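Local coordinates for geranyltranstransferase (Methylococcus capsulatus, PDB 3TS7), which probably makes farnesyl diphosphate by magnesium-dependent condensation of geranyl and isopentenyl diphosphates, as expected of a farnesyl diphosphate synthase of the FPP/GGPP synthase family, at residues A23-L28 with C77-F81; Q40-S45 with P105-Y111; M53-T58 with L191-V196; I88-L92 with A116-D121; G163-D167 with N182-K187. One frame throughout, in Å; residues are numbered along the deposited sequence. Where two conformers were deposited one is given.

Contact 1: residues A23-L28 with C77-F81; sequences ALDARL and CAVEF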
# COMPACT_ATOMS: atom_id res chain seq x y z
N ALA B 23 -19.63 6.11 -0.35
CA ALA B 23 -18.91 4.96 -0.88
C ALA B 23 -17.65 4.68 -0.06
O ALA B 23 -17.32 3.50 0.17
CB ALA B 23 -18.61 5.13 -2.37
N LEU B 24 -17.00 5.74 0.42
CA LEU B 24 -15.84 5.62 1.31
C LEU B 24 -16.24 5.04 2.68
O LEU B 24 -15.56 4.14 3.19
CB LEU B 24 -15.11 6.96 1.50
CG LEU B 24 -14.45 7.58 0.26
CD1 LEU B 24 -14.30 9.09 0.41
CD2 LEU B 24 -13.14 6.93 -0.07
N ASP B 25 -17.32 5.57 3.25
CA ASP B 25 -17.91 5.07 4.50
C ASP B 25 -18.26 3.57 4.41
O ASP B 25 -17.95 2.81 5.33
CB ASP B 25 -19.16 5.89 4.87
CG ASP B 25 -19.80 5.43 6.18
OD1 ASP B 25 -19.08 5.06 7.12
OD2 ASP B 25 -21.05 5.44 6.25
N ALA B 26 -18.86 3.17 3.29
CA ALA B 26 -19.20 1.78 3.05
C ALA B 26 -17.97 0.86 2.93
O ALA B 26 -18.07 -0.34 3.20
CB ALA B 26 -20.11 1.64 1.81
N ARG B 27 -16.81 1.42 2.56
CA ARG B 27 -15.59 0.62 2.41
C ARG B 27 -14.61 0.77 3.58
O ARG B 27 -13.56 0.12 3.61
CB ARG B 27 -14.89 0.93 1.07
CG ARG B 27 -15.58 0.31 -0.14
CD ARG B 27 -15.34 1.08 -1.44
NE ARG B 27 -16.11 0.51 -2.54
CZ ARG B 27 -17.37 0.84 -2.83
NH1 ARG B 27 -18.00 1.77 -2.12
NH2 ARG B 27 -18.00 0.26 -3.84
N LEU B 28 -14.93 1.64 4.53
CA LEU B 28 -14.06 1.78 5.69
C LEU B 28 -14.55 0.90 6.84
O LEU B 28 -15.75 0.90 7.13
CB LEU B 28 -13.97 3.24 6.14
CG LEU B 28 -13.05 4.16 5.31
CD1 LEU B 28 -13.31 5.61 5.68
CD2 LEU B 28 -11.59 3.80 5.48
N CYS B 77 -12.96 5.38 -4.80
CA CYS B 77 -12.53 5.21 -3.41
C CYS B 77 -11.08 4.79 -3.28
O CYS B 77 -10.42 5.22 -2.35
CB CYS B 77 -13.39 4.17 -2.69
SG CYS B 77 -15.07 4.68 -2.45
N ALA B 78 -10.63 3.90 -4.18
CA ALA B 78 -9.26 3.37 -4.20
C ALA B 78 -8.25 4.49 -4.37
O ALA B 78 -7.27 4.55 -3.62
CB ALA B 78 -9.07 2.32 -5.30
N VAL B 79 -8.49 5.38 -5.34
CA VAL B 79 -7.55 6.51 -5.53
C VAL B 79 -7.60 7.49 -4.38
O VAL B 79 -6.58 8.05 -4.02
CB VAL B 79 -7.67 7.26 -6.90
CG1 VAL B 79 -7.19 6.40 -8.03
CG2 VAL B 79 -9.10 7.77 -7.14
N GLU B 80 -8.78 7.68 -3.78
CA GLU B 80 -8.92 8.58 -2.65
C GLU B 80 -8.26 8.05 -1.37
O GLU B 80 -7.70 8.84 -0.60
CB GLU B 80 -10.39 8.93 -2.39
CG GLU B 80 -10.62 10.02 -1.34
CD GLU B 80 -10.15 11.41 -1.78
OE1 GLU B 80 -10.42 12.39 -1.05
OE2 GLU B 80 -9.51 11.54 -2.84
N PHE B 81 -8.33 6.73 -1.17
CA PHE B 81 -7.64 6.08 -0.05
C PHE B 81 -6.13 6.32 -0.15
O PHE B 81 -5.50 6.69 0.84
CB PHE B 81 -7.92 4.56 -0.00
CG PHE B 81 -9.29 4.18 0.55
CD1 PHE B 81 -10.01 5.05 1.36
CD2 PHE B 81 -9.82 2.91 0.30
CE1 PHE B 81 -11.27 4.68 1.90
CE2 PHE B 81 -11.08 2.54 0.82
CZ PHE B 81 -11.80 3.43 1.61
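In the all-helical polyprenyl synthase fold, the C-terminal turn of helix 5-27 lies across helix 73-90, and Leu24 and Cys77 mark the point where the two backbones come nearest. The short axes pass 10.5 Å apart at -78°, so side chains fill the space between them. Leu24 reaches over with one branch: its CD2 lies 3.5 Å from Phe81 CE1, the two side chains running past each other in opposite directions. The same methyl, Leu24 CD2, is 3.8 Å from Cys77 SG. Cys77 faces helix 5-27, and its SG settles against the backbone beside Ala23, 3.6 Å from Ala23 CB. Arg27 closes the other flank. Its CB sits at the edge of the Phe81 ring, and its CD is 3.7 Å from Cys77 SG. With CG beside the backbone N (chi1 -75°) and the chain extended to NE, the guanidinium folds back along its own helix, where Arg27 NH1 donates to Ala23 O at 2.9 Å (157°) in the guanidinium plane. NE is held by a salt bridge to Asp134. With an alanine at this position CB would still meet Phe81, but the Cys77 sulfur would probably lose the cover of CD, and Ala23 O and Asp134 would be left without their guanidinium partner. Beyond the helix, Leu28 CD2 comes to 3.7 Å from Phe81 CE1. Glu80 forms a salt bridge with Arg52 near a bound phosphate. Helix 36-46 adds Val46 against Leu24, Leu28 and Phe81, and helix 113-133 brings Leu123 and Leu126 to Phe81.

Contact 2: residues Q40-S45 with P105-Y111; sequences QAMRYS and PTCHKAY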
# COMPACT_ATOMS: atom_id res chain seq x y z
N GLN B 40 -11.01 4.40 13.69
CA GLN B 40 -11.48 5.77 13.85
C GLN B 40 -10.47 6.78 13.31
O GLN B 40 -10.86 7.87 12.90
CB GLN B 40 -11.79 6.07 15.32
CG GLN B 40 -13.08 5.42 15.84
CD GLN B 40 -13.07 5.25 17.35
OE1 GLN B 40 -12.49 6.06 18.08
NE2 GLN B 40 -13.70 4.18 17.83
N ALA B 41 -9.19 6.42 13.30
CA ALA B 41 -8.15 7.30 12.78
C ALA B 41 -8.19 7.38 11.25
O ALA B 41 -8.02 8.45 10.68
CB ALA B 41 -6.78 6.85 13.25
N MET B 42 -8.41 6.22 10.62
CA MET B 42 -8.61 6.13 9.17
C MET B 42 -9.84 6.91 8.73
O MET B 42 -9.78 7.68 7.77
CB MET B 42 -8.76 4.68 8.73
CG MET B 42 -7.60 3.81 9.09
SD MET B 42 -8.02 2.09 8.77
CE MET B 42 -7.15 1.92 7.28
N ARG B 43 -10.94 6.71 9.45
CA ARG B 43 -12.19 7.44 9.22
C ARG B 43 -12.10 8.94 9.46
O ARG B 43 -12.76 9.72 8.77
CB ARG B 43 -13.32 6.85 10.07
CG ARG B 43 -13.87 5.57 9.50
CD ARG B 43 -14.83 4.87 10.42
NE ARG B 43 -15.55 3.86 9.66
CZ ARG B 43 -16.69 4.09 9.02
NH1 ARG B 43 -17.26 3.12 8.33
NH2 ARG B 43 -17.25 5.29 9.07
N TYR B 44 -11.29 9.34 10.44
CA TYR B 44 -11.11 10.75 10.80
C TYR B 44 -10.41 11.49 9.67
O TYR B 44 -10.73 12.63 9.37
CB TYR B 44 -10.27 10.85 12.07
CG TYR B 44 -9.86 12.24 12.50
CD1 TYR B 44 -10.65 12.97 13.39
CD2 TYR B 44 -8.66 12.80 12.06
CE1 TYR B 44 -10.26 14.23 13.82
CE2 TYR B 44 -8.27 14.07 12.46
CZ TYR B 44 -9.07 14.78 13.34
OH TYR B 44 -8.68 16.03 13.75
N SER B 45 -9.45 10.80 9.05
CA SER B 45 -8.70 11.35 7.94
C SER B 45 -9.42 11.28 6.59
O SER B 45 -9.29 12.18 5.77
CB SER B 45 -7.34 10.68 7.86
OG SER B 45 -6.58 10.98 9.01
N PRO B 105 -7.41 19.25 13.47
CA PRO B 105 -6.05 18.74 13.73
C PRO B 105 -5.69 17.53 12.84
O PRO B 105 -6.57 16.76 12.48
CB PRO B 105 -6.11 18.33 15.21
CG PRO B 105 -7.18 19.22 15.78
CD PRO B 105 -8.21 19.33 14.71
N THR B 106 -4.41 17.39 12.47
CA THR B 106 -3.96 16.28 11.63
C THR B 106 -3.99 14.95 12.39
O THR B 106 -4.07 14.94 13.62
CB THR B 106 -2.53 16.51 11.07
OG1 THR B 106 -1.67 16.96 12.13
CG2 THR B 106 -2.54 17.54 9.95
N CYS B 107 -3.91 13.83 11.66
CA CYS B 107 -4.06 12.49 12.24
C CYS B 107 -3.09 12.18 13.39
O CYS B 107 -3.49 11.59 14.39
CB CYS B 107 -3.96 11.42 11.16
SG CYS B 107 -4.50 9.78 11.66
N HIS B 108 -1.83 12.59 13.24
CA HIS B 108 -0.83 12.40 14.29
C HIS B 108 -1.04 13.29 15.52
O HIS B 108 -0.70 12.90 16.64
CB HIS B 108 0.60 12.54 13.75
CG HIS B 108 0.96 13.92 13.32
ND1 HIS B 108 1.81 14.73 14.04
CD2 HIS B 108 0.57 14.65 12.24
CE1 HIS B 108 1.94 15.89 13.42
NE2 HIS B 108 1.20 15.87 12.33
N LYS B 109 -1.60 14.49 15.32
CA LYS B 109 -1.95 15.36 16.44
C LYS B 109 -3.18 14.85 17.15
O LYS B 109 -3.19 14.77 18.38
CB LYS B 109 -2.16 16.82 15.99
CG LYS B 109 -0.89 17.60 15.76
CD LYS B 109 -0.05 17.70 17.02
CE LYS B 109 1.43 17.79 16.67
NZ LYS B 109 2.24 18.35 17.78
N ALA B 110 -4.21 14.49 16.38
CA ALA B 110 -5.50 14.06 16.90
C ALA B 110 -5.46 12.70 17.61
O ALA B 110 -6.32 12.42 18.45
CB ALA B 110 -6.53 14.03 15.79
N TYR B 111 -4.49 11.86 17.24
CA TYR B 111 -4.25 10.56 17.88
C TYR B 111 -2.82 10.51 18.41
O TYR B 111 -2.52 11.11 19.45
CB TYR B 111 -4.57 9.39 16.92
CG TYR B 111 -6.05 9.33 16.55
CD1 TYR B 111 -6.94 8.52 17.27
CD2 TYR B 111 -6.57 10.13 15.52
CE1 TYR B 111 -8.30 8.50 16.95
CE2 TYR B 111 -7.91 10.11 15.20
CZ TYR B 111 -8.77 9.29 15.91
OH TYR B 111 -10.10 9.30 15.58
O HOH W 1 -11.54 8.43 17.79
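Tyr44 swings its ring out from helix 36-46 with CG opposite the backbone N (chi1 174°), while Tyr111 turns CG back beside its own N (chi1 -65°), and the two rings meet in a T-shaped stack. The edge of Tyr111 points at the face of Tyr44, centroids 5.7 Å apart and planes at 83°. One face of Tyr111 is taken by Ala41, whose CB stands over the ring centre, 3.9 Å from the centroid, in a CH-pi contact. Further out, the Tyr44 hydroxyl donates to Pro105 O at a short 2.6 Å; the acceptor lies at the ring edge, and the donor is tilted out of the carbonyl plane. Ala110 CB packs beside the end of this ring, 3.6 Å from Tyr44 CZ. On the inner side Ser45 OG rests against Cys107 CB at 3.4 Å. A water bridges the two segments: it donates to Gln40 OE1 at 2.6 Å and bonds with Tyr111 OH at 2.8 Å. The amide nitrogen of Gln40 binds Ala31 O, which fixes the turn of that group. Both phenols thus pack by their rings while their hydroxyls find polar partners toward the surface. Lys104 makes a cation-pi contact with Tyr44, and its charge would probably polarise the phenol and strengthen the bond to Pro105 O.

Contact 3: residues M53-T58 with L191-V196; sequences MRPLLT and LIRASV. With PO4 (phosphate ion), chain E.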
# COMPACT_ATOMS: atom_id res chain seq x y z
N MET B 53 -10.85 15.66 -5.46
CA MET B 53 -10.46 15.96 -6.83
C MET B 53 -10.24 14.69 -7.63
O MET B 53 -10.68 14.58 -8.79
CB MET B 53 -9.17 16.80 -6.84
CG MET B 53 -8.86 17.39 -8.23
SD MET B 53 -7.13 17.42 -8.74
CE MET B 53 -6.29 18.11 -7.32
N ARG B 54 -9.55 13.72 -7.03
CA ARG B 54 -9.28 12.47 -7.75
C ARG B 54 -10.54 11.63 -8.08
O ARG B 54 -10.65 11.16 -9.22
CB ARG B 54 -8.15 11.68 -7.10
CG ARG B 54 -6.81 12.38 -7.24
CD ARG B 54 -5.96 12.19 -6.02
NE ARG B 54 -4.85 13.13 -6.01
CZ ARG B 54 -4.88 14.32 -5.44
NH1 ARG B 54 -3.81 15.09 -5.49
NH2 ARG B 54 -5.97 14.74 -4.81
N PRO B 55 -11.47 11.45 -7.11
CA PRO B 55 -12.78 10.86 -7.42
C PRO B 55 -13.57 11.62 -8.46
O PRO B 55 -14.22 11.00 -9.30
CB PRO B 55 -13.52 10.94 -6.08
CG PRO B 55 -12.44 10.70 -5.11
CD PRO B 55 -11.27 11.49 -5.65
N LEU B 56 -13.55 12.95 -8.40
CA LEU B 56 -14.26 13.77 -9.40
C LEU B 56 -13.72 13.47 -10.78
O LEU B 56 -14.49 13.25 -11.71
CB LEU B 56 -14.14 15.26 -9.10
CG LEU B 56 -14.93 15.80 -7.92
CD1 LEU B 56 -14.51 17.24 -7.63
CD2 LEU B 56 -16.42 15.70 -8.15
N LEU B 57 -12.39 13.42 -10.91
CA LEU B 57 -11.77 12.99 -12.16
C LEU B 57 -12.21 11.60 -12.59
O LEU B 57 -12.48 11.39 -13.76
CB LEU B 57 -10.25 13.04 -12.06
CG LEU B 57 -9.69 14.46 -12.10
CD1 LEU B 57 -8.24 14.44 -11.65
CD2 LEU B 57 -9.84 15.04 -13.50
N THR B 58 -12.28 10.65 -11.65
CA THR B 58 -12.77 9.30 -12.00
C THR B 58 -14.23 9.34 -12.49
O THR B 58 -14.55 8.82 -13.56
CB THR B 58 -12.60 8.31 -10.82
OG1 THR B 58 -11.22 8.27 -10.44
CG2 THR B 58 -13.04 6.92 -11.24
N LEU B 191 -0.84 9.95 -9.69
CA LEU B 191 -2.11 9.54 -9.06
C LEU B 191 -3.32 10.21 -9.72
O LEU B 191 -4.40 9.63 -9.75
CB LEU B 191 -2.12 9.79 -7.54
CG LEU B 191 -3.23 9.12 -6.73
CD1 LEU B 191 -3.19 7.60 -6.89
CD2 LEU B 191 -3.20 9.53 -5.25
N ILE B 192 -3.13 11.42 -10.25
CA ILE B 192 -4.19 12.11 -10.99
C ILE B 192 -4.46 11.38 -12.30
O ILE B 192 -5.62 11.12 -12.64
CB ILE B 192 -3.83 13.61 -11.22
CG1 ILE B 192 -4.09 14.40 -9.93
CG2 ILE B 192 -4.64 14.21 -12.37
CD1 ILE B 192 -3.29 15.69 -9.86
N ARG B 193 -3.40 11.02 -13.02
CA ARG B 193 -3.54 10.25 -14.23
C ARG B 193 -4.11 8.87 -13.95
O ARG B 193 -4.86 8.34 -14.78
CB ARG B 193 -2.20 10.10 -14.95
CG ARG B 193 -1.65 11.46 -15.46
CD ARG B 193 -0.18 11.39 -15.68
NE ARG B 193 0.15 10.72 -16.93
CZ ARG B 193 1.36 10.70 -17.48
NH1 ARG B 193 1.55 10.09 -18.63
NH2 ARG B 193 2.38 11.32 -16.87
N ALA B 194 -3.78 8.29 -12.79
CA ALA B 194 -4.35 6.97 -12.42
C ALA B 194 -5.84 7.10 -12.29
O ALA B 194 -6.56 6.21 -12.72
CB ALA B 194 -3.75 6.45 -11.09
N SER B 195 -6.31 8.19 -11.70
CA SER B 195 -7.75 8.38 -11.48
C SER B 195 -8.54 8.36 -12.79
O SER B 195 -9.67 7.85 -12.85
CB SER B 195 -8.01 9.69 -10.76
OG SER B 195 -7.20 9.74 -9.61
N VAL B 196 -7.91 8.88 -13.84
CA VAL B 196 -8.51 8.95 -15.15
C VAL B 196 -8.41 7.60 -15.85
O VAL B 196 -9.39 7.14 -16.45
CB VAL B 196 -7.88 10.12 -15.98
CG1 VAL B 196 -8.22 10.01 -17.46
CG2 VAL B 196 -8.36 11.43 -15.41
P PO4 E . -5.35 18.36 -3.54
O1 PO4 E . -5.18 17.96 -2.09
O2 PO4 E . -6.75 18.08 -4.01
O3 PO4 E . -5.09 19.84 -3.68
O4 PO4 E . -4.36 17.58 -4.37
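Segments 53-58 and 191-196, of helices 53-65 and 177-201, run in roughly the same direction, their axes 8.2 Å apart and crossing at -32°, and draw closest where Thr58 CA and Ser195 CA are separated by 5.1 Å. Small polar side chains allow this. Ser195 turns its hydroxyl back to its own helix, donating to Leu191 O at 2.8 Å, and lays CB and OG against the backbone and CB of Arg54. Thr58 OG1 is 2.9 Å from Ser195 O and 3.2 Å from Arg54 O, two acceptors competing for one proton across and along the helix. Leu57 adds an apolar patch, its CD1 3.7 Å from Ile192 CG2. Beside this patch the Arg54 chain, bent at chi2, crosses Leu191 at about a right angle, with CD 3.9 Å from Leu191 CD2. This brings the guanidinium edge-on to a phosphate ion: Arg54 NH1 donates to phosphate O4 at 2.8 Å (164°), and NH2 adds a weak bond to the same oxygen. Arg54 belongs to the Gly-Gly-Lys-Arg-X-Arg-Pro segment of this family, so the phosphate, though probably from the crystallisation liquor, is consistent with the pocket that takes the isopentenyl diphosphate head group in relatives.

Contact 4: residues I88-L92 with A116-D121; sequences IHDDL and AILAGD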
# COMPACT_ATOMS: atom_id res chain seq x y z
N ILE B 88 -1.57 11.68 5.39
CA ILE B 88 -1.31 11.30 6.79
C ILE B 88 0.20 11.17 7.05
O ILE B 88 0.71 11.77 7.99
CB ILE B 88 -2.03 9.98 7.17
CG1 ILE B 88 -3.55 10.17 7.18
CG2 ILE B 88 -1.56 9.46 8.54
CD1 ILE B 88 -4.31 8.83 7.29
N HIS B 89 0.89 10.44 6.17
CA HIS B 89 2.32 10.23 6.31
C HIS B 89 3.12 11.50 6.03
O HIS B 89 4.07 11.80 6.77
CB HIS B 89 2.81 9.06 5.43
CG HIS B 89 2.41 7.71 5.95
ND1 HIS B 89 2.93 6.54 5.45
CD2 HIS B 89 1.54 7.34 6.93
CE1 HIS B 89 2.41 5.51 6.09
NE2 HIS B 89 1.56 5.97 6.99
N ASP B 90 2.72 12.25 5.00
CA ASP B 90 3.38 13.52 4.67
C ASP B 90 3.28 14.55 5.79
O ASP B 90 4.24 15.28 6.03
CB ASP B 90 2.86 14.10 3.35
CG ASP B 90 3.35 13.35 2.14
OD1 ASP B 90 2.93 13.70 1.02
OD2 ASP B 90 4.16 12.40 2.29
N ASP B 91 2.13 14.60 6.47
CA ASP B 91 1.93 15.47 7.64
C ASP B 91 2.78 15.13 8.88
O ASP B 91 2.82 15.92 9.82
CB ASP B 91 0.46 15.50 8.04
CG ASP B 91 -0.44 16.11 6.97
OD1 ASP B 91 -1.67 15.93 7.08
OD2 ASP B 91 0.06 16.73 6.00
N LEU B 92 3.45 13.98 8.88
CA LEU B 92 4.26 13.57 10.04
C LEU B 92 5.47 14.49 10.26
O LEU B 92 6.05 14.99 9.28
CB LEU B 92 4.73 12.12 9.92
CG LEU B 92 3.68 11.01 10.07
CD1 LEU B 92 4.33 9.71 9.69
CD2 LEU B 92 3.13 10.93 11.48
N ALA B 116 -1.05 7.19 13.37
CA ALA B 116 -0.99 7.82 12.05
C ALA B 116 -0.23 6.97 11.04
O ALA B 116 -0.71 6.76 9.92
CB ALA B 116 -0.39 9.22 12.15
N ILE B 117 0.94 6.47 11.44
CA ILE B 117 1.74 5.59 10.59
C ILE B 117 0.89 4.39 10.13
O ILE B 117 0.79 4.12 8.94
CB ILE B 117 3.04 5.12 11.27
CG1 ILE B 117 4.03 6.29 11.40
CG2 ILE B 117 3.70 4.02 10.48
CD1 ILE B 117 5.05 6.12 12.53
N LEU B 118 0.22 3.75 11.09
CA LEU B 118 -0.62 2.58 10.83
C LEU B 118 -1.89 2.87 10.03
O LEU B 118 -2.28 2.05 9.20
CB LEU B 118 -0.97 1.86 12.14
CG LEU B 118 0.22 1.23 12.88
CD1 LEU B 118 -0.26 0.69 14.23
CD2 LEU B 118 0.98 0.18 12.06
N ALA B 119 -2.55 3.99 10.30
CA ALA B 119 -3.76 4.35 9.53
C ALA B 119 -3.41 4.55 8.06
O ALA B 119 -4.16 4.12 7.20
CB ALA B 119 -4.43 5.57 10.10
N GLY B 120 -2.26 5.17 7.79
CA GLY B 120 -1.77 5.36 6.42
C GLY B 120 -1.41 4.03 5.77
O GLY B 120 -1.79 3.76 4.63
N ASP B 121 -0.67 3.21 6.50
CA ASP B 121 -0.37 1.85 6.07
C ASP B 121 -1.63 1.03 5.76
O ASP B 121 -1.68 0.36 4.74
CB ASP B 121 0.48 1.15 7.12
CG ASP B 121 1.88 1.68 7.16
OD1 ASP B 121 2.28 2.41 6.20
OD2 ASP B 121 2.60 1.35 8.13
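His89 enters helix 113-133 as a knob, its ring lodged among Ala116, Ile117, Gly120 and Asp121. CG lies beside the backbone N (chi1 -73°), which carries the ring across the gap edge-first. His89 NE2 donates to Ile117 O at 2.8 Å (154°), in the carbonyl plane and on a lone pair; that oxygen also accepts the helical bond from Asp121 N. Gly120 CA is 3.4 Å from His89 NE2, and a beta carbon there would collide with the ring. Asp121 OD1 meets the ring edge 3.1 Å from His89 CE1, carboxylate and ring planes nearly perpendicular at 82°. The other nitrogen, ND1, bonds to Asp121 OD2 of the second subunit, and the arrangement is reciprocal across the dimer interface. With NE2 already a donor, a carboxylate partner at ND1 suggests that the imidazole may be doubly protonated, which would help offset the closely placed Asp121 OD1 atoms of the two subunits. His89 directly precedes the first aspartate-rich motif of the family, made here by Asp90, Asp91 and Asp96; in relatives this motif binds magnesium and the allylic diphosphate. Ile88 and Leu92 pack to the side of the histidine. Ile88 presses CG2 toward the turn at Ala116, 3.8 Å from Ala116 CB. Leu92, past the helix, spreads its two branches over neighbouring residues: CD1 lies 3.8 Å from Ile117 CG1, the side chains crossing at about a right angle, and CD2 lies 4.0 Å from Ala116 CB.

Contact 5: residues G163-D167 with N182-K187; sequences GQAID and NMHIRK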
# COMPACT_ATOMS: atom_id res chain seq x y z
N GLY B 163 8.22 10.57 -5.82
CA GLY B 163 8.07 12.01 -6.01
C GLY B 163 8.22 12.78 -4.72
O GLY B 163 8.78 13.89 -4.70
N GLN B 164 7.73 12.19 -3.64
CA GLN B 164 7.89 12.80 -2.33
C GLN B 164 9.37 12.76 -1.90
O GLN B 164 9.88 13.75 -1.36
CB GLN B 164 6.94 12.18 -1.28
CG GLN B 164 7.18 12.62 0.18
CD GLN B 164 6.93 14.10 0.48
OE1 GLN B 164 6.73 14.93 -0.41
NE2 GLN B 164 6.95 14.44 1.77
N ALA B 165 10.05 11.64 -2.19
CA ALA B 165 11.50 11.51 -1.97
C ALA B 165 12.30 12.55 -2.75
O ALA B 165 13.23 13.15 -2.20
CB ALA B 165 11.99 10.11 -2.31
N ILE B 166 11.94 12.77 -4.02
CA ILE B 166 12.60 13.80 -4.84
C ILE B 166 12.36 15.21 -4.27
O ILE B 166 13.28 16.02 -4.19
CB ILE B 166 12.20 13.66 -6.33
CG1 ILE B 166 12.73 12.33 -6.87
CG2 ILE B 166 12.76 14.83 -7.18
CD1 ILE B 166 12.15 11.95 -8.21
N ASP B 167 11.13 15.46 -3.84
CA ASP B 167 10.74 16.71 -3.20
C ASP B 167 11.54 17.03 -1.91
O ASP B 167 11.95 18.18 -1.69
CB ASP B 167 9.24 16.68 -2.90
CG ASP B 167 8.65 18.05 -2.68
OD1 ASP B 167 9.36 19.07 -2.76
OD2 ASP B 167 7.43 18.11 -2.42
N ASN B 182 9.36 17.08 -13.54
CA ASN B 182 9.48 15.63 -13.27
C ASN B 182 9.08 15.22 -11.86
O ASN B 182 8.43 14.19 -11.65
CB ASN B 182 10.91 15.14 -13.55
CG ASN B 182 11.16 13.72 -13.02
OD1 ASN B 182 10.75 12.75 -13.65
ND2 ASN B 182 11.83 13.61 -11.88
N MET B 183 9.50 16.03 -10.90
CA MET B 183 9.15 15.88 -9.53
C MET B 183 7.63 15.97 -9.32
O MET B 183 7.04 15.13 -8.63
CB MET B 183 9.82 16.99 -8.75
CG MET B 183 9.87 16.78 -7.30
SD MET B 183 9.24 18.23 -6.52
CE MET B 183 7.64 17.60 -6.18
N HIS B 184 7.01 17.00 -9.91
CA HIS B 184 5.57 17.19 -9.78
C HIS B 184 4.74 16.11 -10.48
O HIS B 184 3.69 15.70 -9.96
CB HIS B 184 5.14 18.57 -10.26
CG HIS B 184 5.39 19.67 -9.27
ND1 HIS B 184 4.85 19.66 -8.00
CD2 HIS B 184 6.10 20.82 -9.38
CE1 HIS B 184 5.22 20.75 -7.36
NE2 HIS B 184 5.98 21.47 -8.17
N ILE B 185 5.23 15.66 -11.64
CA ILE B 185 4.65 14.57 -12.44
C ILE B 185 4.62 13.27 -11.62
O ILE B 185 3.61 12.55 -11.61
CB ILE B 185 5.41 14.39 -13.78
CG1 ILE B 185 5.03 15.51 -14.76
CG2 ILE B 185 5.11 13.06 -14.48
CD1 ILE B 185 6.07 15.74 -15.89
N ARG B 186 5.70 13.01 -10.89
CA ARG B 186 5.76 11.82 -10.06
C ARG B 186 4.95 11.96 -8.77
O ARG B 186 4.09 11.09 -8.49
CB ARG B 186 7.22 11.41 -9.77
CG ARG B 186 7.99 10.91 -10.97
CD ARG B 186 9.49 11.13 -10.69
NE ARG B 186 10.36 10.58 -11.73
CZ ARG B 186 10.91 9.37 -11.68
NH1 ARG B 186 10.68 8.54 -10.65
NH2 ARG B 186 11.69 8.97 -12.68
N LYS B 187 5.18 13.04 -8.03
CA LYS B 187 4.56 13.27 -6.71
C LYS B 187 3.04 13.38 -6.74
O LYS B 187 2.36 12.90 -5.84
CB LYS B 187 5.16 14.50 -6.02
CG LYS B 187 4.46 14.93 -4.71
CD LYS B 187 5.37 15.69 -3.75
CE LYS B 187 4.57 16.38 -2.65
NZ LYS B 187 4.23 15.49 -1.50
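Lys187 NZ, in one of two conformers, donates to Gln164 OE1 at 2.8 Å, approaching from above the carbonyl plane (56° out of it) rather than along a lone pair. The side chains lie alongside, pointing the same way. Asp167 OD2 is 4.2 Å from Lys187 NZ, beyond a salt bridge, but its charge would probably still steady the ammonium. A leucine in place of Gln164 would probably cost NZ this acceptor and leave the lysine end freer to turn. The helices touch at Gly163, whose CA is 3.8 Å from Lys187 CA; a beta carbon there would strike Lys187 N. Ile166 and Met183 slide past each other in a tight fit, Ile166 CG2 3.5 Å from Met183 CG. Ile166 CD1 reaches Arg186 CD at 3.7 Å. Arg186 NE is held by Asn182 OD1 at 2.9 Å (160°), in the guanidinium plane. Gly163, Gln164 and Asp167 form the family's GQxxD motif, and Lys187 has a long, weak ion pair with Asp90, consistent with a place beside the diphosphate site of relatives. The contact joins helix 160-168 to helix 177-201, with Met34 of the second subunit packed on Ile166, Asn182 and Arg186, and Leu118 of that subunit on Gln164.

From the N terminus, contact 1 closes the first loop by bringing the end of helix 5-27 onto helix 73-90. Contact 2 starts inside that loop and ends beyond it, so the two cross, and Asp25 and Arg43 join them by a salt bridge. Contact 3 opens next and spans 132 intervening residues to tie helix 53-65 to helix 177-201, crossing both. Contacts 4 and 5 lie one after the other within its span; contact 4 also crosses contact 2, whose centre is about 9 Å away. Helix 73-90 serves contacts 1 and 4, helix 177-201 contacts 3 and 5. Contacts 4 and 5 both reach the second subunit, and Asp90 approaches Lys187 between them.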